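Local coordinates for LP04448p (Drosophila melanogaster, PDB 2QK2), which probably binds tubulin through this TOG domain, as a member of the XMAP215/Dis1 family of microtubule plus-end-tracking proteins, at residues S59-V64 / A75-C80; N94-C99 / D123-S128; A117-I122 / I157-T162; T184-D189 / P221-K226. All coordinates share one frame; numbering follows the deposited sequence.

Interaction 1 of 4, residues S59-V64 / A75-C80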
loop_
_atom_site.group_PDB
_atom_site.type_symbol
_atom_site.label_atom_id
_atom_site.label_comp_id
_atom_site.label_asym_id
_atom_site.label_seq_id
_atom_site.Cartn_x
_atom_site.Cartn_y
_atom_site.Cartn_z
ATOM N N SER A 59 3.468 -12.109 9.966
ATOM C CA SER A 59 2.598 -11.959 11.126
ATOM C C SER A 59 3.292 -11.120 12.208
ATOM O O SER A 59 2.670 -10.257 12.828
ATOM C CB SER A 59 2.230 -13.336 11.686
ATOM O OG SER A 59 1.338 -13.222 12.784
ATOM N N ALA A 60 4.580 -11.375 12.431
ATOM C CA ALA A 60 5.336 -10.629 13.440
ATOM C C ALA A 60 5.389 -9.143 13.080
ATOM O O ALA A 60 5.200 -8.282 13.937
ATOM C CB ALA A 60 6.760 -11.197 13.562
ATOM N N LEU A 61 5.650 -8.846 11.810
ATOM C CA LEU A 61 5.709 -7.462 11.368
ATOM C C LEU A 61 4.345 -6.791 11.490
ATOM O O LEU A 61 4.249 -5.650 11.945
ATOM C CB LEU A 61 6.213 -7.377 9.921
ATOM C CG LEU A 61 7.683 -7.774 9.746
ATOM C CD1 LEU A 61 8.052 -7.700 8.267
ATOM C CD2 LEU A 61 8.581 -6.838 10.571
ATOM N N LYS A 62 3.289 -7.496 11.094
ATOM C CA LYS A 62 1.941 -6.940 11.192
ATOM C C LYS A 62 1.601 -6.610 12.640
ATOM O O LYS A 62 0.975 -5.591 12.926
ATOM C CB LYS A 62 0.893 -7.923 10.656
ATOM C CG LYS A 62 0.990 -8.199 9.163
ATOM C CD LYS A 62 -0.395 -8.311 8.526
ATOM C CE LYS A 62 -1.261 -9.360 9.212
ATOM N NZ LYS A 62 -0.824 -10.747 8.911
ATOM N N LYS A 63 2.002 -7.487 13.556
ATOM C CA LYS A 63 1.727 -7.266 14.971
ATOM C C LYS A 63 2.374 -5.966 15.442
ATOM O O LYS A 63 1.744 -5.171 16.148
ATOM C CB LYS A 63 2.234 -8.454 15.800
ATOM C CG LYS A 63 2.052 -8.287 17.303
ATOM C CD LYS A 63 2.304 -9.599 18.035
ATOM C CE LYS A 63 2.323 -9.412 19.552
ATOM N NZ LYS A 63 3.570 -8.719 20.011
ATOM N N VAL A 64 3.625 -5.740 15.045
ATOM C CA VAL A 64 4.314 -4.515 15.436
ATOM C C VAL A 64 3.583 -3.324 14.835
ATOM O O VAL A 64 3.270 -2.359 15.529
ATOM C CB VAL A 64 5.784 -4.481 14.931
ATOM C CG1 VAL A 64 6.417 -3.126 15.264
ATOM C CG2 VAL A 64 6.594 -5.608 15.572
ATOM N N ALA A 75 7.233 2.337 12.209
ATOM C CA ALA A 75 7.878 2.745 10.956
ATOM C C ALA A 75 8.898 1.713 10.493
ATOM O O ALA A 75 8.956 1.382 9.308
ATOM C CB ALA A 75 8.568 4.107 11.123
HETATM N N MSE A 76 9.714 1.213 11.417
HETATM C CA MSE A 76 10.717 0.209 11.052
HETATM C C MSE A 76 10.048 -1.066 10.534
HETATM O O MSE A 76 10.506 -1.670 9.561
HETATM C CB MSE A 76 11.599 -0.153 12.254
HETATM C CG MSE A 76 12.544 0.950 12.742
HETATM SE SE MSE A 76 13.595 0.266 14.250
HETATM C CE MSE A 76 14.908 -0.749 13.281
ATOM N N ALA A 77 8.977 -1.483 11.203
ATOM C CA ALA A 77 8.253 -2.685 10.803
ATOM C C ALA A 77 7.600 -2.473 9.432
ATOM O O ALA A 77 7.543 -3.391 8.613
ATOM C CB ALA A 77 7.198 -3.035 11.854
ATOM N N GLY A 78 7.109 -1.262 9.188
ATOM C CA GLY A 78 6.504 -0.960 7.904
ATOM C C GLY A 78 7.553 -1.038 6.808
ATOM O O GLY A 78 7.323 -1.625 5.752
ATOM N N LYS A 79 8.719 -0.455 7.068
ATOM C CA LYS A 79 9.813 -0.465 6.103
ATOM C C LYS A 79 10.229 -1.906 5.795
ATOM O O LYS A 79 10.364 -2.292 4.633
ATOM C CB LYS A 79 11.008 0.319 6.658
ATOM C CG LYS A 79 12.192 0.405 5.709
ATOM C CD LYS A 79 11.818 1.187 4.465
ATOM C CE LYS A 79 13.003 1.359 3.530
ATOM N NZ LYS A 79 12.619 2.167 2.332
ATOM N N CYS A 80 10.430 -2.703 6.839
ATOM C CA CYS A 80 10.812 -4.102 6.650
ATOM C C CYS A 80 9.778 -4.862 5.817
ATOM O O CYS A 80 10.138 -5.681 4.974
ATOM C CB CYS A 80 10.977 -4.800 8.005
ATOM S SG CYS A 80 12.497 -4.380 8.889
#
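Leu-61 and Ala-77 mark the point where two antiparallel helical segments, their axes 8.7 Å apart and their directions at 146° to each other, bring their backbones nearest, with the two CA atoms 5.4 Å apart. Such an approach is possible because Ala-77 presents only a methyl group, which points toward the other helix and enters between Leu-61 and Val-64, one turn apart on it. The CB of Ala-77 lies 3.9 Å from the carbonyl O of Leu-61, and it also meets CG1 of Val-64 at 3.5 Å, tighter than an ordinary van der Waals contact between carbons. Val-64 delivers that methyl by setting CG1 opposite its own backbone N (chi1 175°), while CG2 goes to the N side. Leu-61 works one turn further along the partner helix: its forked end straddles Cys-80, CD1 and CD2 each standing 4.1 Å from CB of Cys-80, and CD2 also borders Ala-77 CB. The interface is thus wholly apolar at its side chains, and every residue that touches is buried. An alanine in place of Leu-61 would probably open a gap beside Cys-80 and deprive Ala-77 of the branch that flanks it. Beyond the pair, Leu-36 of helix 29-45 packs on Leu-61, and Leu-39 of the same helix reaches Cys-80. Leu-24 of helix 20-24 covers Val-64, so helices 55-67 and 71-88, consecutive in the chain, are sealed along this seam by the helices preceding them, in the layered manner of HEAT-repeat proteins.

Interaction 2 of 4, residues N94-C99 / D123-S128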
loop_
_atom_site.group_PDB
_atom_site.type_symbol
_atom_site.label_atom_id
_atom_site.label_comp_id
_atom_site.label_asym_id
_atom_site.label_seq_id
_atom_site.Cartn_x
_atom_site.Cartn_y
_atom_site.Cartn_z
ATOM N N ASN A 94 0.482 -14.583 -1.610
ATOM C CA ASN A 94 -0.290 -15.289 -0.590
ATOM C C ASN A 94 -0.437 -14.578 0.752
ATOM O O ASN A 94 -1.323 -14.921 1.529
ATOM C CB ASN A 94 0.281 -16.692 -0.357
ATOM C CG ASN A 94 -0.183 -17.687 -1.406
ATOM O OD1 ASN A 94 -1.370 -17.745 -1.739
ATOM N ND2 ASN A 94 0.748 -18.480 -1.929
ATOM N N TYR A 95 0.418 -13.596 1.023
ATOM C CA TYR A 95 0.353 -12.857 2.288
ATOM C C TYR A 95 -0.356 -11.509 2.134
ATOM O O TYR A 95 -0.784 -10.904 3.121
ATOM C CB TYR A 95 1.765 -12.610 2.832
ATOM C CG TYR A 95 2.651 -13.837 2.836
ATOM C CD1 TYR A 95 3.704 -13.957 1.932
ATOM C CD2 TYR A 95 2.418 -14.891 3.724
ATOM C CE1 TYR A 95 4.510 -15.099 1.910
ATOM C CE2 TYR A 95 3.219 -16.043 3.710
ATOM C CZ TYR A 95 4.261 -16.138 2.802
ATOM O OH TYR A 95 5.065 -17.259 2.780
ATOM N N ALA A 96 -0.488 -11.053 0.891
ATOM C CA ALA A 96 -1.100 -9.759 0.581
ATOM C C ALA A 96 -2.464 -9.428 1.195
ATOM O O ALA A 96 -2.607 -8.413 1.877
ATOM C CB ALA A 96 -1.166 -9.576 -0.940
ATOM N N SER A 97 -3.466 -10.266 0.956
ATOM C CA SER A 97 -4.808 -9.995 1.466
ATOM C C SER A 97 -4.939 -9.718 2.963
ATOM O O SER A 97 -5.757 -8.888 3.370
ATOM C CB SER A 97 -5.754 -11.127 1.074
ATOM O OG SER A 97 -5.883 -11.180 -0.335
ATOM N N ALA A 98 -4.156 -10.409 3.783
ATOM C CA ALA A 98 -4.225 -10.200 5.225
ATOM C C ALA A 98 -3.509 -8.906 5.635
ATOM O O ALA A 98 -3.850 -8.295 6.648
ATOM C CB ALA A 98 -3.625 -11.399 5.959
ATOM N N CYS A 99 -2.535 -8.481 4.835
ATOM C CA CYS A 99 -1.787 -7.261 5.128
ATOM C C CYS A 99 -2.527 -5.968 4.791
ATOM O O CYS A 99 -2.508 -5.019 5.571
ATOM C CB CYS A 99 -0.457 -7.248 4.368
ATOM S SG CYS A 99 0.801 -8.398 4.957
ATOM N N ASP A 123 2.233 -0.171 -0.990
ATOM C CA ASP A 123 2.521 -0.059 -2.418
ATOM C C ASP A 123 3.284 -1.299 -2.919
ATOM O O ASP A 123 2.963 -1.857 -3.975
ATOM C CB ASP A 123 3.340 1.208 -2.712
ATOM C CG ASP A 123 2.502 2.497 -2.623
ATOM O OD1 ASP A 123 1.281 2.422 -2.364
ATOM O OD2 ASP A 123 3.074 3.589 -2.816
ATOM N N ALA A 124 4.291 -1.726 -2.162
ATOM C CA ALA A 124 5.074 -2.895 -2.543
ATOM C C ALA A 124 4.178 -4.130 -2.535
ATOM O O ALA A 124 4.286 -4.992 -3.397
ATOM C CB ALA A 124 6.248 -3.079 -1.576
ATOM N N ILE A 125 3.275 -4.199 -1.567
ATOM C CA ILE A 125 2.369 -5.328 -1.461
ATOM C C ILE A 125 1.373 -5.354 -2.618
ATOM O O ILE A 125 1.035 -6.425 -3.138
ATOM C CB ILE A 125 1.628 -5.298 -0.109
ATOM C CG1 ILE A 125 2.643 -5.523 1.021
ATOM C CG2 ILE A 125 0.529 -6.360 -0.078
ATOM C CD1 ILE A 125 2.038 -5.561 2.404
ATOM N N TYR A 126 0.918 -4.176 -3.037
ATOM C CA TYR A 126 -0.030 -4.090 -4.147
ATOM C C TYR A 126 0.522 -4.762 -5.404
ATOM O O TYR A 126 -0.208 -5.427 -6.137
ATOM C CB TYR A 126 -0.357 -2.628 -4.470
ATOM C CG TYR A 126 -1.259 -2.487 -5.675
ATOM C CD1 TYR A 126 -2.581 -2.928 -5.629
ATOM C CD2 TYR A 126 -0.777 -1.967 -6.879
ATOM C CE1 TYR A 126 -3.406 -2.864 -6.752
ATOM C CE2 TYR A 126 -1.596 -1.895 -8.014
ATOM C CZ TYR A 126 -2.909 -2.350 -7.939
ATOM O OH TYR A 126 -3.727 -2.319 -9.053
ATOM N N ALA A 127 1.816 -4.578 -5.640
ATOM C CA ALA A 127 2.490 -5.145 -6.798
ATOM C C ALA A 127 2.329 -6.661 -6.902
ATOM O O ALA A 127 2.426 -7.227 -7.994
ATOM C CB ALA A 127 3.974 -4.778 -6.759
ATOM N N SER A 128 2.071 -7.316 -5.773
ATOM C CA SER A 128 1.913 -8.768 -5.748
ATOM C C SER A 128 0.459 -9.199 -5.841
ATOM O O SER A 128 0.164 -10.390 -5.869
ATOM C CB SER A 128 2.504 -9.341 -4.459
ATOM O OG SER A 128 1.643 -9.089 -3.354
#
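Ile-125 faces Ala-96 and Cys-99 across the contact and supplies most of the apolar bridge between helices 112-126 and 93-105. At its CB the side chain divides. The short branch, CG2, goes directly to Ala-96, lying 3.7 Å from the methyl CB and 3.8 Å from CA, so that it rests against the backbone of the opposing helix as well as its side chain. The long branch leaves through CG1, which stands opposite the carbonyl carbon (chi1 -66°), and continues fully extended to CD1. That terminal methyl reaches Cys-99, 3.6 Å from CB and 4.0 Å from SG, one turn beyond Ala-96. The two branches therefore occupy successive positions on the same helical face. Ser-128, three residues on from Ile-125, adds a third touch: its OG lies 3.7 Å from Ala-96 CB while donating a 2.7 Å hydrogen bond to the carbonyl O of Ile-125. The bond arrives in the carbonyl plane on a lone pair, with a C=O...OG angle of 144°. Since the backbone N of Ser-128 donates to the same oxygen, two bonds grip this carbonyl, and the hydroxyl is fixed with its oxygen turned toward Ala-96. Leu-81 and Ala-85 of helix 71-88, together with Phe-92, close around Ile-125, while Val-58 of helix 55-67 packs on Cys-99. The contact joins helices 93-105 and 112-126, consecutive in the chain, within an all-helical stack that contains no strand, consistent with the HEAT-repeat architecture of a TOG domain.

Interaction 3 of 4, residues A117-I122 / I157-T162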
loop_
_atom_site.group_PDB
_atom_site.type_symbol
_atom_site.label_atom_id
_atom_site.label_comp_id
_atom_site.label_asym_id
_atom_site.label_seq_id
_atom_site.Cartn_x
_atom_site.Cartn_y
_atom_site.Cartn_z
ATOM N N ALA A 117 6.417 5.060 5.606
ATOM C CA ALA A 117 6.700 3.629 5.689
ATOM C C ALA A 117 5.461 2.804 5.331
ATOM O O ALA A 117 5.566 1.795 4.633
ATOM C CB ALA A 117 7.188 3.268 7.094
ATOM N N LEU A 118 4.291 3.236 5.799
ATOM C CA LEU A 118 3.053 2.518 5.498
ATOM C C LEU A 118 2.770 2.556 3.996
ATOM O O LEU A 118 2.378 1.544 3.407
ATOM C CB LEU A 118 1.868 3.121 6.255
ATOM C CG LEU A 118 1.832 2.931 7.770
ATOM C CD1 LEU A 118 0.598 3.621 8.343
ATOM C CD2 LEU A 118 1.808 1.450 8.102
ATOM N N ARG A 119 2.957 3.723 3.379
ATOM C CA ARG A 119 2.729 3.852 1.942
ATOM C C ARG A 119 3.661 2.908 1.188
ATOM O O ARG A 119 3.233 2.186 0.291
ATOM C CB ARG A 119 2.985 5.286 1.473
ATOM C CG ARG A 119 1.937 6.295 1.909
ATOM C CD ARG A 119 2.266 7.683 1.360
ATOM N NE ARG A 119 1.289 8.682 1.782
ATOM C CZ ARG A 119 1.424 9.989 1.575
ATOM N NH1 ARG A 119 2.497 10.452 0.946
ATOM N NH2 ARG A 119 0.499 10.834 2.014
ATOM N N GLU A 120 4.939 2.919 1.551
ATOM C CA GLU A 120 5.906 2.048 0.895
ATOM C C GLU A 120 5.482 0.592 1.012
ATOM O O GLU A 120 5.538 -0.162 0.041
ATOM C CB GLU A 120 7.291 2.208 1.515
ATOM C CG GLU A 120 7.998 3.475 1.127
ATOM C CD GLU A 120 9.380 3.561 1.744
ATOM O OE1 GLU A 120 10.149 2.581 1.613
ATOM O OE2 GLU A 120 9.700 4.603 2.352
ATOM N N ALA A 121 5.047 0.208 2.207
ATOM C CA ALA A 121 4.629 -1.162 2.449
ATOM C C ALA A 121 3.407 -1.554 1.633
ATOM O O ALA A 121 3.436 -2.558 0.922
ATOM C CB ALA A 121 4.353 -1.380 3.940
ATOM N N ILE A 122 2.333 -0.775 1.721
ATOM C CA ILE A 122 1.142 -1.141 0.973
ATOM C C ILE A 122 1.366 -1.076 -0.538
ATOM O O ILE A 122 0.780 -1.861 -1.287
ATOM C CB ILE A 122 -0.095 -0.293 1.401
ATOM C CG1 ILE A 122 -1.373 -0.991 0.927
ATOM C CG2 ILE A 122 -0.019 1.116 0.826
ATOM C CD1 ILE A 122 -2.627 -0.445 1.554
ATOM N N ILE A 157 -5.028 4.311 -3.840
ATOM C CA ILE A 157 -5.678 3.955 -5.101
ATOM C C ILE A 157 -5.040 4.712 -6.274
ATOM O O ILE A 157 -4.802 4.140 -7.347
ATOM C CB ILE A 157 -7.192 4.262 -5.029
ATOM C CG1 ILE A 157 -7.852 3.328 -4.003
ATOM C CG2 ILE A 157 -7.837 4.101 -6.398
ATOM C CD1 ILE A 157 -9.308 3.648 -3.724
ATOM N N ALA A 158 -4.749 5.993 -6.065
ATOM C CA ALA A 158 -4.130 6.811 -7.104
ATOM C C ALA A 158 -2.769 6.242 -7.504
ATOM O O ALA A 158 -2.498 6.035 -8.687
ATOM C CB ALA A 158 -3.971 8.257 -6.617
ATOM N N ARG A 159 -1.907 5.998 -6.519
ATOM C CA ARG A 159 -0.587 5.451 -6.812
ATOM C C ARG A 159 -0.718 4.065 -7.444
ATOM O O ARG A 159 -0.016 3.741 -8.403
ATOM C CB ARG A 159 0.260 5.375 -5.539
ATOM C CG ARG A 159 0.542 6.729 -4.887
ATOM C CD ARG A 159 1.641 6.625 -3.818
ATOM N NE ARG A 159 1.336 5.622 -2.798
ATOM C CZ ARG A 159 0.521 5.805 -1.761
ATOM N NH1 ARG A 159 -0.094 6.970 -1.576
ATOM N NH2 ARG A 159 0.310 4.807 -0.909
ATOM N N ALA A 160 -1.636 3.257 -6.927
ATOM C CA ALA A 160 -1.848 1.910 -7.466
ATOM C C ALA A 160 -2.244 1.949 -8.951
ATOM O O ALA A 160 -1.710 1.196 -9.776
ATOM C CB ALA A 160 -2.934 1.192 -6.660
ATOM N N LEU A 161 -3.180 2.833 -9.285
ATOM C CA LEU A 161 -3.662 2.962 -10.655
ATOM C C LEU A 161 -2.564 3.291 -11.667
ATOM O O LEU A 161 -2.634 2.857 -12.820
ATOM C CB LEU A 161 -4.784 4.008 -10.719
ATOM C CG LEU A 161 -6.101 3.578 -10.059
ATOM C CD1 LEU A 161 -7.064 4.762 -9.979
ATOM C CD2 LEU A 161 -6.730 2.438 -10.856
ATOM N N THR A 162 -1.546 4.037 -11.244
ATOM C CA THR A 162 -0.455 4.384 -12.150
ATOM C C THR A 162 0.355 3.144 -12.532
ATOM O O THR A 162 1.184 3.193 -13.442
ATOM C CB THR A 162 0.521 5.404 -11.527
ATOM O OG1 THR A 162 1.180 4.803 -10.408
ATOM C CG2 THR A 162 -0.216 6.657 -11.073
#
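Arg-119 and Arg-159 meet at about a right angle between helices 112-126 and 147-161, two helices of the HEAT-repeat array whose backbones stay well separated here, the CA atoms of Arg-119 and Arg-159 being 9.5 Å apart. The contact is therefore made by long side chains. Arg-159 bends at chi3 (-55°) and lays one face of its guanidinium against the extended aliphatic chain of Arg-119. CG of Arg-119 lies over that face, 3.6 Å from NH2, and CD sits 3.7 Å above the plane, displaced toward its rim. The two guanidinium planes are only 28° apart, with NE of Arg-119 approaching NH1 of Arg-159 to 4.0 Å. Such proximity of like charges is probably tolerated because acids neutralise both: Glu-152 forms a salt bridge with NH2 of Arg-119, and Asp-123, directly following Ile-122, does so with NE of Arg-159. A leucine in place of Arg-159 would probably leave Asp-123 without its cationic mate and strip the flat cover from the stem of Arg-119. Ile-122 completes the setting from a different direction. Whereas Arg-119 covers a face of the guanidinium, Ile-122 addresses its edge, crossing Arg-159 roughly perpendicularly and placing CG2 near the guanidinium plane, 4.1 Å from NH2.

Interaction 4 of 4, residues T184-D189 / P221-K226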
loop_
_atom_site.group_PDB
_atom_site.type_symbol
_atom_site.label_atom_id
_atom_site.label_comp_id
_atom_site.label_asym_id
_atom_site.label_seq_id
_atom_site.Cartn_x
_atom_site.Cartn_y
_atom_site.Cartn_z
ATOM N N THR A 184 -16.393 9.997 -1.161
ATOM C CA THR A 184 -15.414 10.680 -0.326
ATOM C C THR A 184 -15.056 12.038 -0.934
ATOM O O THR A 184 -14.624 12.952 -0.228
ATOM C CB THR A 184 -14.127 9.824 -0.116
ATOM O OG1 THR A 184 -13.594 9.414 -1.381
ATOM C CG2 THR A 184 -14.448 8.589 0.720
ATOM N N LEU A 185 -15.246 12.170 -2.244
ATOM C CA LEU A 185 -14.960 13.431 -2.923
ATOM C C LEU A 185 -15.901 14.509 -2.391
ATOM O O LEU A 185 -15.538 15.683 -2.296
ATOM C CB LEU A 185 -15.168 13.287 -4.434
ATOM C CG LEU A 185 -15.052 14.562 -5.278
ATOM C CD1 LEU A 185 -13.606 15.055 -5.299
ATOM C CD2 LEU A 185 -15.538 14.275 -6.694
ATOM N N ASN A 186 -17.115 14.096 -2.042
ATOM C CA ASN A 186 -18.113 15.019 -1.527
ATOM C C ASN A 186 -18.071 15.145 -0.009
ATOM O O ASN A 186 -18.959 15.743 0.592
ATOM C CB ASN A 186 -19.511 14.594 -1.982
ATOM C CG ASN A 186 -19.660 14.615 -3.494
ATOM O OD1 ASN A 186 -19.180 15.530 -4.163
ATOM N ND2 ASN A 186 -20.335 13.615 -4.037
ATOM N N GLU A 187 -17.040 14.578 0.609
ATOM C CA GLU A 187 -16.880 14.658 2.057
ATOM C C GLU A 187 -16.520 16.106 2.387
ATOM O O GLU A 187 -15.971 16.824 1.550
ATOM C CB GLU A 187 -15.745 13.737 2.519
ATOM C CG GLU A 187 -16.091 12.851 3.708
ATOM C CD GLU A 187 -17.050 11.735 3.338
ATOM O OE1 GLU A 187 -18.135 12.035 2.794
ATOM O OE2 GLU A 187 -16.722 10.556 3.587
ATOM N N PRO A 188 -16.819 16.555 3.612
ATOM C CA PRO A 188 -16.506 17.934 4.006
ATOM C C PRO A 188 -15.015 18.190 4.186
ATOM O O PRO A 188 -14.556 19.323 4.056
ATOM C CB PRO A 188 -17.267 18.102 5.318
ATOM C CG PRO A 188 -18.387 17.101 5.204
ATOM C CD PRO A 188 -17.686 15.915 4.615
ATOM N N ASP A 189 -14.259 17.139 4.486
ATOM C CA ASP A 189 -12.823 17.275 4.705
ATOM C C ASP A 189 -12.052 17.604 3.423
ATOM O O ASP A 189 -12.085 16.849 2.451
ATOM C CB ASP A 189 -12.277 15.996 5.341
ATOM C CG ASP A 189 -10.829 16.128 5.747
ATOM O OD1 ASP A 189 -9.958 16.171 4.850
ATOM O OD2 ASP A 189 -10.567 16.197 6.965
ATOM N N PRO A 221 -19.244 21.056 -11.108
ATOM C CA PRO A 221 -18.184 21.728 -11.871
ATOM C C PRO A 221 -16.862 22.013 -11.160
ATOM O O PRO A 221 -15.797 21.831 -11.752
ATOM C CB PRO A 221 -18.872 23.001 -12.362
ATOM C CG PRO A 221 -20.282 22.536 -12.581
ATOM C CD PRO A 221 -20.540 21.734 -11.319
ATOM N N LEU A 222 -16.918 22.475 -9.915
ATOM C CA LEU A 222 -15.691 22.766 -9.171
ATOM C C LEU A 222 -14.877 21.497 -8.953
ATOM O O LEU A 222 -13.666 21.474 -9.172
ATOM C CB LEU A 222 -16.005 23.374 -7.803
ATOM C CG LEU A 222 -16.215 24.881 -7.692
ATOM C CD1 LEU A 222 -16.678 25.218 -6.283
ATOM C CD2 LEU A 222 -14.914 25.605 -8.018
ATOM N N LYS A 223 -15.552 20.445 -8.506
ATOM C CA LYS A 223 -14.893 19.171 -8.257
ATOM C C LYS A 223 -14.339 18.579 -9.553
ATOM O O LYS A 223 -13.224 18.058 -9.569
ATOM C CB LYS A 223 -15.873 18.211 -7.588
ATOM C CG LYS A 223 -16.233 18.622 -6.167
ATOM C CD LYS A 223 -17.316 17.723 -5.593
ATOM C CE LYS A 223 -17.516 17.978 -4.108
ATOM N NZ LYS A 223 -17.726 19.412 -3.837
HETATM N N MSE A 224 -15.105 18.664 -10.640
HETATM C CA MSE A 224 -14.644 18.150 -11.926
HETATM C C MSE A 224 -13.337 18.829 -12.325
HETATM O O MSE A 224 -12.469 18.206 -12.930
HETATM C CB MSE A 224 -15.688 18.388 -13.023
HETATM C CG MSE A 224 -16.717 17.280 -13.170
HETATM SE SE MSE A 224 -15.930 15.518 -13.520
HETATM C CE MSE A 224 -14.637 15.996 -14.818
ATOM N N ALA A 225 -13.207 20.111 -11.993
ATOM C CA ALA A 225 -11.999 20.861 -12.319
ATOM C C ALA A 225 -10.798 20.294 -11.561
ATOM O O ALA A 225 -9.708 20.152 -12.127
ATOM C CB ALA A 225 -12.187 22.335 -11.975
ATOM N N LYS A 226 -10.996 19.984 -10.281
ATOM C CA LYS A 226 -9.925 19.414 -9.462
ATOM C C LYS A 226 -9.502 18.084 -10.071
ATOM O O LYS A 226 -8.314 17.802 -10.220
ATOM C CB LYS A 226 -10.400 19.154 -8.035
ATOM C CG LYS A 226 -10.786 20.383 -7.260
ATOM C CD LYS A 226 -11.021 20.039 -5.792
ATOM C CE LYS A 226 -11.531 21.244 -5.013
ATOM N NZ LYS A 226 -12.920 21.622 -5.408
#
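A lysine stem lying over the end of a helix makes this contact: Lys-223, in the first turn of helix 221-233, covers Leu-185 and Asn-186 where helix 171-185 terminates, near the C-terminal end of the domain. Leu-185 and Lys-223 run past each other in opposite senses, with CG of the leucine 3.9 Å from CD of the lysine and CD2 4.1 Å from its CB. Farther out, CE of Lys-223 stands 3.5 Å from the carbonyl O of Leu-185. In the all-helical HEAT-repeat fold of the TOG domain this joins the end of helix 171-185 and the first residue of the following loop to helix 221-233; the loop ends in Asp-189, N-cap of helix 190-207. Asn-186, the first residue to leave helical conformation, crosses Lys-223 at about a right angle, bringing OD1 to 3.0 Å from CE, a separation short enough for carbon and oxygen that its exact value is doubtful. The lysine ammonium is directed away from this amide: the chain bends at its last torsion (chi4 52°) and NZ forms a salt bridge with Asp-220, just ahead of the helix. Arg-193 and Ser-196 of helix 190-207 and the loop residue Val-219 also pack on Leu-185.

Overall arrangement
Along the elongated helical array, interactions 1 and 2 come in series, interactions 2 and 3 interleave, and interaction 4 follows. Interactions 1 and 2 have centres 14 Å apart and touch through Lys-62, whose aliphatic chain packs on Ala-98 and Cys-99. Interactions 2 and 3 both use helix 112-126, their centres 11 Å apart; the salt bridge of Asp-123 with Arg-159 links them. Another, between Lys-79 and Glu-120, ties interaction 1 to interaction 3. Interaction 4 stands apart, its centre 22 Å from that of interaction 3 and 34 Å from that of interaction 1, on the other side of the chain's centre. Interactions 1 to 3 are thus joined directly across neighbouring helices, while interaction 4 belongs to the C-terminal part of the same TOG domain.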